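Local coordinates for protein cysteine desulfurase (Fervidobacterium islandicum, PDB 6A6E) that probably uses pyridoxal-5'-phosphate to take sulfur from cysteine, leaving alanine, and supplies that sulfur to the Suf machinery for iron-sulfur cluster assembly, at residues Ile98-Gly102 and Thr103-Ile107; Glu132-Ala135 and Asn136-Trp140; Ala212-Val215 and Pro216-Val220; Asn277-Pro280 and Tyr281-Glu284; Gly292-Gly295 and Leu296-Ile300. One frame throughout, in Å; residues are numbered along the deposited sequence.

Interaction 1 of 5, residues Ile98-Gly102 and Thr103-Ile107; sequences IFTSG and TTMGI. With PLP (pyridoxal-5'-phosphate), chain E.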
# COMPACT_ATOMS: atom_id res chain seq x y z
N ILE A 98 12.80 -3.94 -2.65
CA ILE A 98 11.75 -3.07 -3.11
C ILE A 98 10.59 -3.11 -2.16
O ILE A 98 10.14 -4.19 -1.82
CB ILE A 98 11.32 -3.54 -4.48
CG1 ILE A 98 12.59 -3.50 -5.38
CG2 ILE A 98 10.23 -2.64 -5.03
CD1 ILE A 98 12.43 -4.44 -6.52
N PHE A 99 10.15 -1.94 -1.69
CA PHE A 99 8.95 -1.85 -0.85
C PHE A 99 7.69 -1.88 -1.73
O PHE A 99 7.64 -1.27 -2.83
CB PHE A 99 8.96 -0.64 0.09
CG PHE A 99 9.93 -0.74 1.21
CD1 PHE A 99 9.80 -1.72 2.17
CD2 PHE A 99 10.97 0.18 1.33
CE1 PHE A 99 10.66 -1.78 3.24
CE2 PHE A 99 11.87 0.10 2.36
CZ PHE A 99 11.71 -0.89 3.33
N THR A 100 6.76 -2.75 -1.33
CA THR A 100 5.45 -2.87 -1.94
C THR A 100 4.31 -2.73 -0.91
O THR A 100 4.55 -2.42 0.29
CB THR A 100 5.34 -4.27 -2.58
OG1 THR A 100 5.32 -5.25 -1.53
CG2 THR A 100 6.58 -4.56 -3.53
N SER A 101 3.08 -2.99 -1.34
CA SER A 101 1.90 -2.99 -0.44
C SER A 101 1.71 -4.33 0.27
O SER A 101 0.92 -4.41 1.22
CB SER A 101 0.66 -2.60 -1.20
OG SER A 101 0.29 -3.64 -2.11
N GLY A 102 2.46 -5.37 -0.16
CA GLY A 102 2.27 -6.73 0.43
C GLY A 102 2.74 -7.87 -0.45
O GLY A 102 3.16 -7.66 -1.63
N THR A 103 2.65 -9.08 0.08
CA THR A 103 2.95 -10.26 -0.70
C THR A 103 2.15 -10.31 -2.01
O THR A 103 2.72 -10.51 -3.06
CB THR A 103 2.66 -11.50 0.06
OG1 THR A 103 3.45 -11.52 1.25
CG2 THR A 103 2.94 -12.77 -0.81
N THR A 104 0.83 -10.15 -1.92
CA THR A 104 -0.03 -10.21 -3.06
C THR A 104 0.43 -9.27 -4.17
O THR A 104 0.57 -9.70 -5.33
CB THR A 104 -1.48 -9.95 -2.67
OG1 THR A 104 -1.89 -10.89 -1.67
CG2 THR A 104 -2.44 -10.05 -3.88
N MET A 105 0.68 -8.01 -3.85
CA MET A 105 1.19 -7.08 -4.88
C MET A 105 2.50 -7.58 -5.49
O MET A 105 2.69 -7.54 -6.70
CB MET A 105 1.39 -5.65 -4.32
CG MET A 105 2.30 -4.78 -5.22
SD MET A 105 2.33 -3.02 -4.82
CE MET A 105 3.81 -2.43 -5.70
N GLY A 106 3.43 -8.00 -4.65
CA GLY A 106 4.68 -8.61 -5.12
C GLY A 106 4.55 -9.69 -6.16
O GLY A 106 5.23 -9.65 -7.17
N ILE A 107 3.66 -10.65 -5.95
CA ILE A 107 3.43 -11.70 -6.92
C ILE A 107 2.86 -11.11 -8.20
O ILE A 107 3.25 -11.49 -9.33
CB ILE A 107 2.53 -12.87 -6.41
CG1 ILE A 107 3.13 -13.59 -5.19
CG2 ILE A 107 2.29 -13.91 -7.50
CD1 ILE A 107 4.36 -14.40 -5.54
N1 PLP E . 0.86 -16.50 0.80
C2 PLP E . 0.86 -17.08 1.97
C2A PLP E . 1.42 -18.45 2.13
C3 PLP E . 0.26 -16.35 3.08
O3 PLP E . 0.22 -16.94 4.27
C4 PLP E . -0.25 -14.99 2.89
C4A PLP E . -0.78 -14.17 3.96
C5 PLP E . -0.24 -14.45 1.53
C6 PLP E . 0.32 -15.26 0.58
C5A PLP E . -0.83 -13.08 1.17
O4P PLP E . -0.46 -11.95 1.94
P PLP E . -1.16 -10.49 1.89
O1P PLP E . -0.95 -9.90 0.55
O2P PLP E . -2.57 -10.81 2.29
O3P PLP E . -0.35 -9.79 2.94
O HOH W 1 -0.33 -6.50 -1.70
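With CG anti to the backbone N (chi1 163°) and the chain extended beyond it, Met105 reaches back from the first turn of helix 103-116 to Thr100 and Ser101, where strand 97-100 runs out. This strand-turn-helix unit presents the N-terminal end of a helix to the cofactor phosphate, as in other fold-type I PLP enzymes. CE of Met105 lies 3.9 Å from CB of Thr100, while SD accepts a weak hydrogen bond from Ser101 N at 3.6 Å. Ser101 OG packs 3.2 Å from Met105 CB and shares a water with the Met105 N-H. The bend itself is an ST turn: Thr100 OG1 accepts from Gly102 N at 3.2 Å. Gly102, the N-cap, has phi 158° and psi 176°, a backbone shape in which a CB would collide with the carbonyl oxygen of Ser101; its own O receives Gly106 N at 3.1 Å in a nearly straight bond. Thr103 OG1 bonds Ser233, itself a partner of the cofactor like His235 and Thr287 of the second subunit. Thr104 gives the phosphate, which the helix end probably stabilises, two bonds: its N donates to O1P of PLP at 3.1 Å, and its OG1 donates to the same oxygen at 2.6 Å.

Interaction 2 of 5, residues Glu132-Ala135 and Asn136-Trp140; sequences EHHA and NLVPW. With PLP (pyridoxal-5'-phosphate), chain E.
Glu132 and Asn136 run side by side, pointing the same way, and Asn136 ND2 donates to Glu132 OE2 at 3.0 Å. The amide plane is 85° from the carboxylate plane, and ND2 comes to OE2 from above the carboxylate. The other end of the amide is held too: Trp140 NE1 donates to Asn136 OD1 at 2.9 Å, nearly straight, so the Asn136 side chain is fixed in rotation from both sides. Ser181 also bonds OD1, and the second oxygen of Glu132, OE1, is taken by Ser129 and Thr183 N.

This is the tight part, together with His134 O, which accepts from both Leu137 N and Val138 N (2.8 Å for the latter) as the chain winds into helix 138-147. Packing is looser at Val138, whose CG2 sits obliquely to the His134 ring, 3.8 Å from His134 CB. That side does not face solvent, since Val269 and Tyr261 of the second subunit pack on it.

His133 forms one wall of the cofactor pocket. PLP C6 sits over the centre of one face of its ring, 3.6 Å above the plane, and the ring is kept from turning by Ala135 N, which donates in the ring plane to ND1 at 2.9 Å. Losing the imidazole to an alanine here is likely to uncover that face of the pyridine and leave the Ala135 N-H without its acceptor.

The turn links strand 125-129 to helix 138-147, with Pro139 and Trp140 against Val111 of helix 103-116 and Trp140 also against strands 125-129 and 179-183.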
# COMPACT_ATOMS: atom_id res chain seq x y z
N GLU A 132 -0.59 -23.87 -3.07
CA GLU A 132 -0.41 -22.38 -3.03
C GLU A 132 -1.68 -21.64 -2.54
O GLU A 132 -2.82 -22.02 -2.80
CB GLU A 132 -0.03 -21.82 -4.37
CG GLU A 132 1.24 -22.39 -4.95
CD GLU A 132 2.41 -22.26 -4.00
OE1 GLU A 132 3.24 -23.23 -3.88
OE2 GLU A 132 2.53 -21.16 -3.38
N HIS A 133 -1.42 -20.63 -1.75
CA HIS A 133 -2.33 -19.55 -1.47
C HIS A 133 -2.79 -18.88 -2.77
O HIS A 133 -2.07 -18.86 -3.77
CB HIS A 133 -1.61 -18.60 -0.49
CG HIS A 133 -2.46 -17.49 0.06
ND1 HIS A 133 -2.91 -16.43 -0.71
CD2 HIS A 133 -2.87 -17.23 1.32
CE1 HIS A 133 -3.61 -15.60 0.04
NE2 HIS A 133 -3.61 -16.07 1.28
N HIS A 134 -4.04 -18.41 -2.79
CA HIS A 134 -4.60 -17.71 -3.96
C HIS A 134 -3.66 -16.63 -4.50
O HIS A 134 -3.60 -16.42 -5.70
CB HIS A 134 -5.98 -17.10 -3.64
CG HIS A 134 -7.03 -18.14 -3.46
ND1 HIS A 134 -8.23 -17.91 -2.80
CD2 HIS A 134 -7.01 -19.46 -3.76
CE1 HIS A 134 -8.92 -19.04 -2.75
NE2 HIS A 134 -8.19 -20.00 -3.31
N ALA A 135 -2.93 -15.96 -3.62
CA ALA A 135 -1.97 -14.90 -4.03
C ALA A 135 -0.85 -15.36 -4.96
O ALA A 135 -0.35 -14.58 -5.80
CB ALA A 135 -1.35 -14.30 -2.81
N ASN A 136 -0.47 -16.63 -4.80
CA ASN A 136 0.52 -17.28 -5.67
C ASN A 136 -0.12 -18.34 -6.59
O ASN A 136 0.54 -19.31 -7.02
CB ASN A 136 1.66 -17.90 -4.84
CG ASN A 136 2.92 -18.14 -5.68
OD1 ASN A 136 3.16 -17.43 -6.66
ND2 ASN A 136 3.73 -19.14 -5.29
N LEU A 137 -1.39 -18.13 -6.95
CA LEU A 137 -2.11 -19.06 -7.80
C LEU A 137 -2.97 -18.27 -8.77
O LEU A 137 -2.76 -18.35 -9.99
CB LEU A 137 -2.86 -20.12 -6.99
CG LEU A 137 -3.54 -21.25 -7.79
CD1 LEU A 137 -3.63 -22.52 -6.99
CD2 LEU A 137 -4.92 -20.86 -8.26
N VAL A 138 -3.87 -17.46 -8.27
CA VAL A 138 -4.79 -16.74 -9.13
C VAL A 138 -4.10 -15.81 -10.11
O VAL A 138 -4.53 -15.77 -11.26
CB VAL A 138 -5.84 -15.94 -8.35
CG1 VAL A 138 -6.85 -15.30 -9.30
CG2 VAL A 138 -6.51 -16.89 -7.38
N PRO A 139 -3.02 -15.10 -9.73
CA PRO A 139 -2.46 -14.28 -10.80
C PRO A 139 -1.96 -15.11 -12.01
O PRO A 139 -2.18 -14.73 -13.15
CB PRO A 139 -1.28 -13.55 -10.13
CG PRO A 139 -1.49 -13.63 -8.67
CD PRO A 139 -2.34 -14.88 -8.44
N TRP A 140 -1.28 -16.21 -11.73
CA TRP A 140 -0.77 -17.09 -12.77
C TRP A 140 -1.92 -17.67 -13.63
O TRP A 140 -1.89 -17.55 -14.82
CB TRP A 140 0.06 -18.23 -12.15
CG TRP A 140 1.20 -17.77 -11.28
CD1 TRP A 140 1.30 -17.90 -9.92
CD2 TRP A 140 2.42 -17.15 -11.70
NE1 TRP A 140 2.46 -17.33 -9.47
CE2 TRP A 140 3.19 -16.92 -10.55
CE3 TRP A 140 2.94 -16.78 -12.93
CZ2 TRP A 140 4.43 -16.30 -10.60
CZ3 TRP A 140 4.18 -16.22 -12.98
CH2 TRP A 140 4.91 -15.99 -11.83
N1 PLP E . 0.86 -16.50 0.80
C2 PLP E . 0.86 -17.08 1.97
C2A PLP E . 1.42 -18.45 2.13
C3 PLP E . 0.26 -16.35 3.08
O3 PLP E . 0.22 -16.94 4.27
C4 PLP E . -0.25 -14.99 2.89
C4A PLP E . -0.78 -14.17 3.96
C5 PLP E . -0.24 -14.45 1.53
C6 PLP E . 0.32 -15.26 0.58
C5A PLP E . -0.83 -13.08 1.17
O4P PLP E . -0.46 -11.95 1.94
P PLP E . -1.16 -10.49 1.89
O1P PLP E . -0.95 -9.90 0.55
O2P PLP E . -2.57 -10.81 2.29
O3P PLP E . -0.35 -9.79 2.94

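Interaction 3 of 5, residues Ala212-Val215 and Pro216-Val220; sequences AQLV and PHKKV. With PLP (pyridoxal-5'-phosphate), chain E.
Leu214 and Val215 meet Val220 from two directions as the chain doubles back. Leu214 crosses the Val220 side chain at a slant, CD2 to CG2 4.0 Å, whereas Val215 stands at about a right angle to it, its CG2 also 4.0 Å from Val220 CG2. One methyl of Val220 therefore serves both partners. The Leu214 side chain, with CG anti to the backbone N (chi1 -179°), puts its other branch, CD1, 3.8 Å from CD of Lys218, so the aliphatic part of the lysine packs on the leucine before the ammonium reaches its salt bridge with Glu192.

His217 is turned differently. Its CG sits between the backbone N and the carbonyl carbon (chi1 69°), which swings the ring back over the turn: Leu214 O lies over one face, offset toward the rim, and Gln213 O is at the edge, 3.1 Å from CD2. NE2 goes elsewhere, to Gln185. Leu214 O also accepts His217 N at 3.2 Å and, weakly, Lys218 N. Pro216 has no N-H to give, and its CD packs against Ala212 O at 3.3 Å.

On the cofactor side of this loop, which follows strand 206-210 in the PLP-binding domain, Ala212 CB presses on the pyridine ring, 3.4 Å from PLP C3. Gln213 NE2 donates to the phenolic O3 of PLP in a bond whose very short length is doubtful, and also bonds Ala40 O. Apolar packing of Leu214 and Val215 on Val220 joins the two arms of the loop, and an N-H donor facing O3 is consistent with a deprotonated oxygen.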
# COMPACT_ATOMS: atom_id res chain seq x y z
N ALA A 212 5.43 -15.50 2.74
CA ALA A 212 4.57 -14.76 3.73
C ALA A 212 4.51 -15.44 5.09
O ALA A 212 4.45 -14.74 6.13
CB ALA A 212 3.15 -14.54 3.19
N GLN A 213 4.45 -16.77 5.12
CA GLN A 213 4.33 -17.52 6.38
C GLN A 213 5.70 -17.90 6.95
O GLN A 213 5.82 -18.11 8.15
CB GLN A 213 3.59 -18.84 6.25
CG GLN A 213 2.15 -18.77 6.00
CD GLN A 213 1.37 -18.13 7.12
OE1 GLN A 213 1.70 -18.25 8.31
NE2 GLN A 213 0.31 -17.41 6.72
N LEU A 214 6.71 -18.03 6.09
CA LEU A 214 8.05 -18.47 6.48
C LEU A 214 8.87 -17.38 7.15
O LEU A 214 9.50 -17.57 8.24
CB LEU A 214 8.77 -18.97 5.24
CG LEU A 214 10.20 -19.51 5.43
CD1 LEU A 214 10.12 -20.77 6.28
CD2 LEU A 214 10.91 -19.79 4.11
N VAL A 215 8.88 -16.20 6.52
CA VAL A 215 9.82 -15.14 6.94
C VAL A 215 9.61 -14.69 8.37
O VAL A 215 10.57 -14.36 9.06
CB VAL A 215 9.78 -13.95 5.93
CG1 VAL A 215 10.37 -12.65 6.52
CG2 VAL A 215 10.47 -14.36 4.63
N PRO A 216 8.36 -14.67 8.86
CA PRO A 216 8.15 -14.21 10.23
C PRO A 216 8.78 -15.03 11.35
O PRO A 216 8.95 -14.52 12.46
CB PRO A 216 6.63 -14.32 10.38
CG PRO A 216 6.08 -14.14 9.00
CD PRO A 216 7.08 -14.88 8.15
N HIS A 217 9.05 -16.30 11.12
CA HIS A 217 9.51 -17.14 12.25
C HIS A 217 10.75 -17.95 11.92
O HIS A 217 11.25 -18.67 12.80
CB HIS A 217 8.43 -18.12 12.71
CG HIS A 217 8.17 -19.17 11.70
ND1 HIS A 217 8.85 -20.37 11.71
CD2 HIS A 217 7.32 -19.21 10.65
CE1 HIS A 217 8.46 -21.09 10.66
NE2 HIS A 217 7.53 -20.42 10.01
N LYS A 218 11.27 -17.83 10.71
CA LYS A 218 12.45 -18.57 10.40
C LYS A 218 13.44 -17.74 9.63
O LYS A 218 13.08 -17.02 8.67
CB LYS A 218 12.08 -19.80 9.62
CG LYS A 218 13.28 -20.63 9.27
CD LYS A 218 12.91 -21.89 8.55
CE LYS A 218 13.95 -22.90 8.88
NZ LYS A 218 13.69 -24.01 7.96
N LYS A 219 14.71 -17.88 10.02
CA LYS A 219 15.79 -17.24 9.32
C LYS A 219 15.82 -17.52 7.81
O LYS A 219 15.75 -18.67 7.36
CB LYS A 219 17.14 -17.58 9.94
CG LYS A 219 18.19 -16.59 9.49
CD LYS A 219 19.60 -17.00 9.84
CE LYS A 219 20.60 -16.12 9.07
NZ LYS A 219 21.88 -16.05 9.83
N VAL A 220 15.93 -16.44 7.04
CA VAL A 220 15.95 -16.54 5.58
C VAL A 220 17.20 -15.78 5.09
O VAL A 220 17.43 -14.62 5.45
CB VAL A 220 14.66 -15.97 4.97
CG1 VAL A 220 14.77 -15.75 3.47
CG2 VAL A 220 13.46 -16.89 5.23
N1 PLP E . 0.86 -16.50 0.80
C2 PLP E . 0.86 -17.08 1.97
C2A PLP E . 1.42 -18.45 2.13
C3 PLP E . 0.26 -16.35 3.08
O3 PLP E . 0.22 -16.94 4.27
C4 PLP E . -0.25 -14.99 2.89
C4A PLP E . -0.78 -14.17 3.96
C5 PLP E . -0.24 -14.45 1.53
C6 PLP E . 0.32 -15.26 0.58
C5A PLP E . -0.83 -13.08 1.17
O4P PLP E . -0.46 -11.95 1.94
P PLP E . -1.16 -10.49 1.89
O1P PLP E . -0.95 -9.90 0.55
O2P PLP E . -2.57 -10.81 2.29
O3P PLP E . -0.35 -9.79 2.94
O HOH W 2 13.15 -14.48 8.10

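Interaction 4 of 5, residues Asn277-Pro280 and Tyr281-Glu284; sequences NVLP and YRFE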
# COMPACT_ATOMS: atom_id res chain seq x y z
N ASN A 277 14.73 5.37 -13.46
CA ASN A 277 15.74 5.59 -12.44
C ASN A 277 16.55 4.29 -12.20
O ASN A 277 16.22 3.23 -12.73
CB ASN A 277 15.00 6.03 -11.17
CG ASN A 277 15.79 6.90 -10.29
OD1 ASN A 277 17.04 6.90 -10.35
ND2 ASN A 277 15.09 7.58 -9.34
N VAL A 278 17.59 4.40 -11.42
CA VAL A 278 18.38 3.23 -10.97
C VAL A 278 17.63 2.40 -9.92
O VAL A 278 16.57 2.83 -9.44
CB VAL A 278 19.74 3.68 -10.38
CG1 VAL A 278 20.51 4.49 -11.44
CG2 VAL A 278 19.61 4.51 -9.11
N LEU A 279 18.21 1.26 -9.55
CA LEU A 279 17.66 0.36 -8.51
C LEU A 279 17.90 0.99 -7.18
O LEU A 279 18.93 1.62 -7.01
CB LEU A 279 18.37 -1.01 -8.49
CG LEU A 279 18.26 -1.90 -9.74
CD1 LEU A 279 18.84 -3.29 -9.48
CD2 LEU A 279 16.86 -2.03 -10.22
N PRO A 280 17.02 0.84 -6.20
CA PRO A 280 15.72 0.13 -6.25
C PRO A 280 14.54 0.99 -6.71
O PRO A 280 13.41 0.51 -6.87
CB PRO A 280 15.49 -0.19 -4.76
CG PRO A 280 16.14 0.94 -4.01
CD PRO A 280 17.36 1.29 -4.84
N TYR A 281 14.83 2.26 -6.92
CA TYR A 281 13.83 3.32 -7.11
C TYR A 281 13.04 3.12 -8.38
O TYR A 281 11.86 3.53 -8.49
CB TYR A 281 14.52 4.70 -7.13
CG TYR A 281 15.49 4.95 -5.98
CD1 TYR A 281 15.06 4.91 -4.64
CD2 TYR A 281 16.84 5.20 -6.23
CE1 TYR A 281 15.95 5.09 -3.61
CE2 TYR A 281 17.73 5.40 -5.18
CZ TYR A 281 17.27 5.36 -3.90
OH TYR A 281 18.18 5.57 -2.90
N ARG A 282 13.68 2.49 -9.36
CA ARG A 282 12.98 2.02 -10.55
C ARG A 282 11.65 1.30 -10.33
O ARG A 282 10.75 1.35 -11.22
CB ARG A 282 13.92 1.09 -11.33
CG ARG A 282 13.33 0.49 -12.58
CD ARG A 282 14.38 -0.39 -13.30
NE ARG A 282 15.46 0.49 -13.64
CZ ARG A 282 16.65 0.11 -14.11
NH1 ARG A 282 16.95 -1.18 -14.31
NH2 ARG A 282 17.53 1.07 -14.35
N PHE A 283 11.54 0.58 -9.21
CA PHE A 283 10.38 -0.25 -8.95
C PHE A 283 9.48 0.27 -7.83
O PHE A 283 8.59 -0.46 -7.39
CB PHE A 283 10.81 -1.69 -8.66
CG PHE A 283 11.57 -2.31 -9.80
CD1 PHE A 283 10.93 -2.58 -10.96
CD2 PHE A 283 12.93 -2.49 -9.73
CE1 PHE A 283 11.59 -3.10 -12.04
CE2 PHE A 283 13.63 -3.02 -10.81
CZ PHE A 283 12.95 -3.32 -11.98
N GLU A 284 9.70 1.53 -7.45
CA GLU A 284 8.83 2.29 -6.52
C GLU A 284 8.17 3.51 -7.16
O GLU A 284 8.77 4.53 -7.29
CB GLU A 284 9.63 2.68 -5.26
CG GLU A 284 10.00 1.42 -4.45
CD GLU A 284 10.83 1.62 -3.17
OE1 GLU A 284 11.04 2.79 -2.71
OE2 GLU A 284 11.19 0.58 -2.56
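Asn277 O is gripped side-on by Arg282, whose NE and NH2 each donate to it at 3.0 Å. The NE bond comes nearly along the C=O axis, and the oxygen lies tilted from the guanidinium plane. A bend at chi3 (-61°), after an extended run through CG and CD, folds the arginine back to that carbonyl. Leu279 CD2 lies over one guanidinium face and also meets the edge of the Phe283 ring, 3.4 Å from CE2. The backbone turns through a cis peptide before Pro280 and a short 3-10 segment: Arg282 N donates to Val278 O at 2.9 Å and Phe283 N to Pro280 O at 3.0 Å. Pro280 CD then sits squarely over the Tyr281 ring in a CH-pi contact, 4.0 Å from the centroid. Asn277 ND2 is held by Glu264 O and a bound citrate, probably from the crystallisation liquor. With an alanine here in place of Arg282, Asn277 O would probably lose both side-chain donors and Leu279 CD2 the flat group it packs on. Glu284, on the far end, pairs with Arg83 and Tyr79. The turn is thus fastened by charge-assisted donors on a neutral carbonyl, with Leu279 and Phe283 packed together beside it; nothing in it touches the cofactor.

Interaction 5 of 5, residues Gly292-Gly295 and Leu296-Ile300; sequences GAVG and LGYTI
Gly292 opens this stretch of helix 290-306 by accepting Leu296 N on its carbonyl O at 2.8 Å, the first of four successive i to i+4 bonds. Ala293 O follows, taking Gly297 N at 3.0 Å, while its methyl faces Tyr79 of helix 70-90. Next comes Val294, whose O receives Tyr298 N. Its side chain lies alongside that of Tyr298, both pointing the same way, and CG1, anti to the backbone N (chi1 172°), comes 3.4 Å from Tyr298 CE2, obliquely to the ring. Helix 47-59 lies beyond this pair: Phe56 touches the valine and Lys52 the tyrosine. Gly295 ends the walk with the one carbonyl that has two donors. Thr299 N reaches Gly295 O at 2.9 Å, and Thr299 OG1, anti to its own carbonyl carbon and beside the backbone N, donates to the same oxygen at 2.9 Å from above the carbonyl plane. The threonine hydroxyl is thereby satisfied inside the helix, and the same side chain also touches Val49 and Leu238. The four carbonyls and Thr299 OG1 thus find their partners within the helix, while Ala293 and Val294 meet aromatic side chains of helices 70-90 and 47-59.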
# COMPACT_ATOMS: atom_id res chain seq x y z
N GLY A 292 5.07 2.96 6.98
CA GLY A 292 4.98 1.48 7.08
C GLY A 292 6.35 0.83 6.92
O GLY A 292 6.71 -0.10 7.66
N ALA A 293 7.11 1.36 5.97
CA ALA A 293 8.49 0.92 5.77
C ALA A 293 9.37 1.19 7.05
O ALA A 293 10.03 0.32 7.55
CB ALA A 293 9.07 1.61 4.59
N VAL A 294 9.32 2.41 7.56
CA VAL A 294 10.04 2.80 8.76
C VAL A 294 9.60 1.91 9.94
O VAL A 294 10.42 1.42 10.69
CB VAL A 294 9.83 4.30 9.09
CG1 VAL A 294 10.41 4.68 10.46
CG2 VAL A 294 10.50 5.15 8.07
N GLY A 295 8.29 1.72 10.08
CA GLY A 295 7.73 0.80 11.08
C GLY A 295 8.19 -0.62 10.94
O GLY A 295 8.51 -1.28 11.94
N LEU A 296 8.23 -1.12 9.73
CA LEU A 296 8.76 -2.44 9.49
C LEU A 296 10.22 -2.57 9.96
O LEU A 296 10.63 -3.58 10.54
CB LEU A 296 8.63 -2.86 8.03
CG LEU A 296 9.15 -4.25 7.64
CD1 LEU A 296 8.39 -5.31 8.41
CD2 LEU A 296 9.00 -4.50 6.18
N GLY A 297 11.01 -1.57 9.62
CA GLY A 297 12.38 -1.45 10.11
C GLY A 297 12.47 -1.52 11.63
O GLY A 297 13.30 -2.23 12.17
N TYR A 298 11.57 -0.81 12.32
CA TYR A 298 11.53 -0.86 13.77
C TYR A 298 11.07 -2.20 14.33
O TYR A 298 11.54 -2.60 15.39
CB TYR A 298 10.68 0.26 14.32
CG TYR A 298 11.28 1.64 14.13
CD1 TYR A 298 12.64 1.88 14.30
CD2 TYR A 298 10.47 2.73 13.86
CE1 TYR A 298 13.16 3.15 14.15
CE2 TYR A 298 11.00 4.00 13.70
CZ TYR A 298 12.33 4.19 13.84
OH TYR A 298 12.79 5.47 13.70
N THR A 299 10.17 -2.89 13.61
CA THR A 299 9.79 -4.26 13.93
C THR A 299 10.96 -5.23 13.85
O THR A 299 11.20 -6.05 14.76
CB THR A 299 8.65 -4.70 12.98
OG1 THR A 299 7.58 -3.74 13.11
CG2 THR A 299 8.17 -6.03 13.25
N ILE A 300 11.71 -5.12 12.78
CA ILE A 300 12.91 -5.90 12.65
C ILE A 300 13.91 -5.54 13.77
O ILE A 300 14.53 -6.46 14.31
CB ILE A 300 13.52 -5.75 11.25
CG1 ILE A 300 12.63 -6.43 10.20
CG2 ILE A 300 14.88 -6.42 11.13
CD1 ILE A 300 13.05 -6.05 8.81

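The five contacts come in series along the chain, all within its aminotransferase class-V region. Interactions 1, 2 and 3 surround one PLP: 1 and 2 have centres 13 Å apart and touch through Ile107 and Ala135, and Thr103 meets Ala212 between 1 and 3. Their turns follow strands 97-100, 125-129 and 206-210 of the same seven-stranded mixed sheet, so the cofactor is held at the strand ends. Interactions 4 and 5 lie away from that PLP yet both reach strand 97-100, Glu284 OE2 by a probable hydrogen bond from Phe99 N and Ala293 CB by packing on the Phe99 ring. Interaction 4 lies about 26 Å, centre to centre, from both 2 and 3.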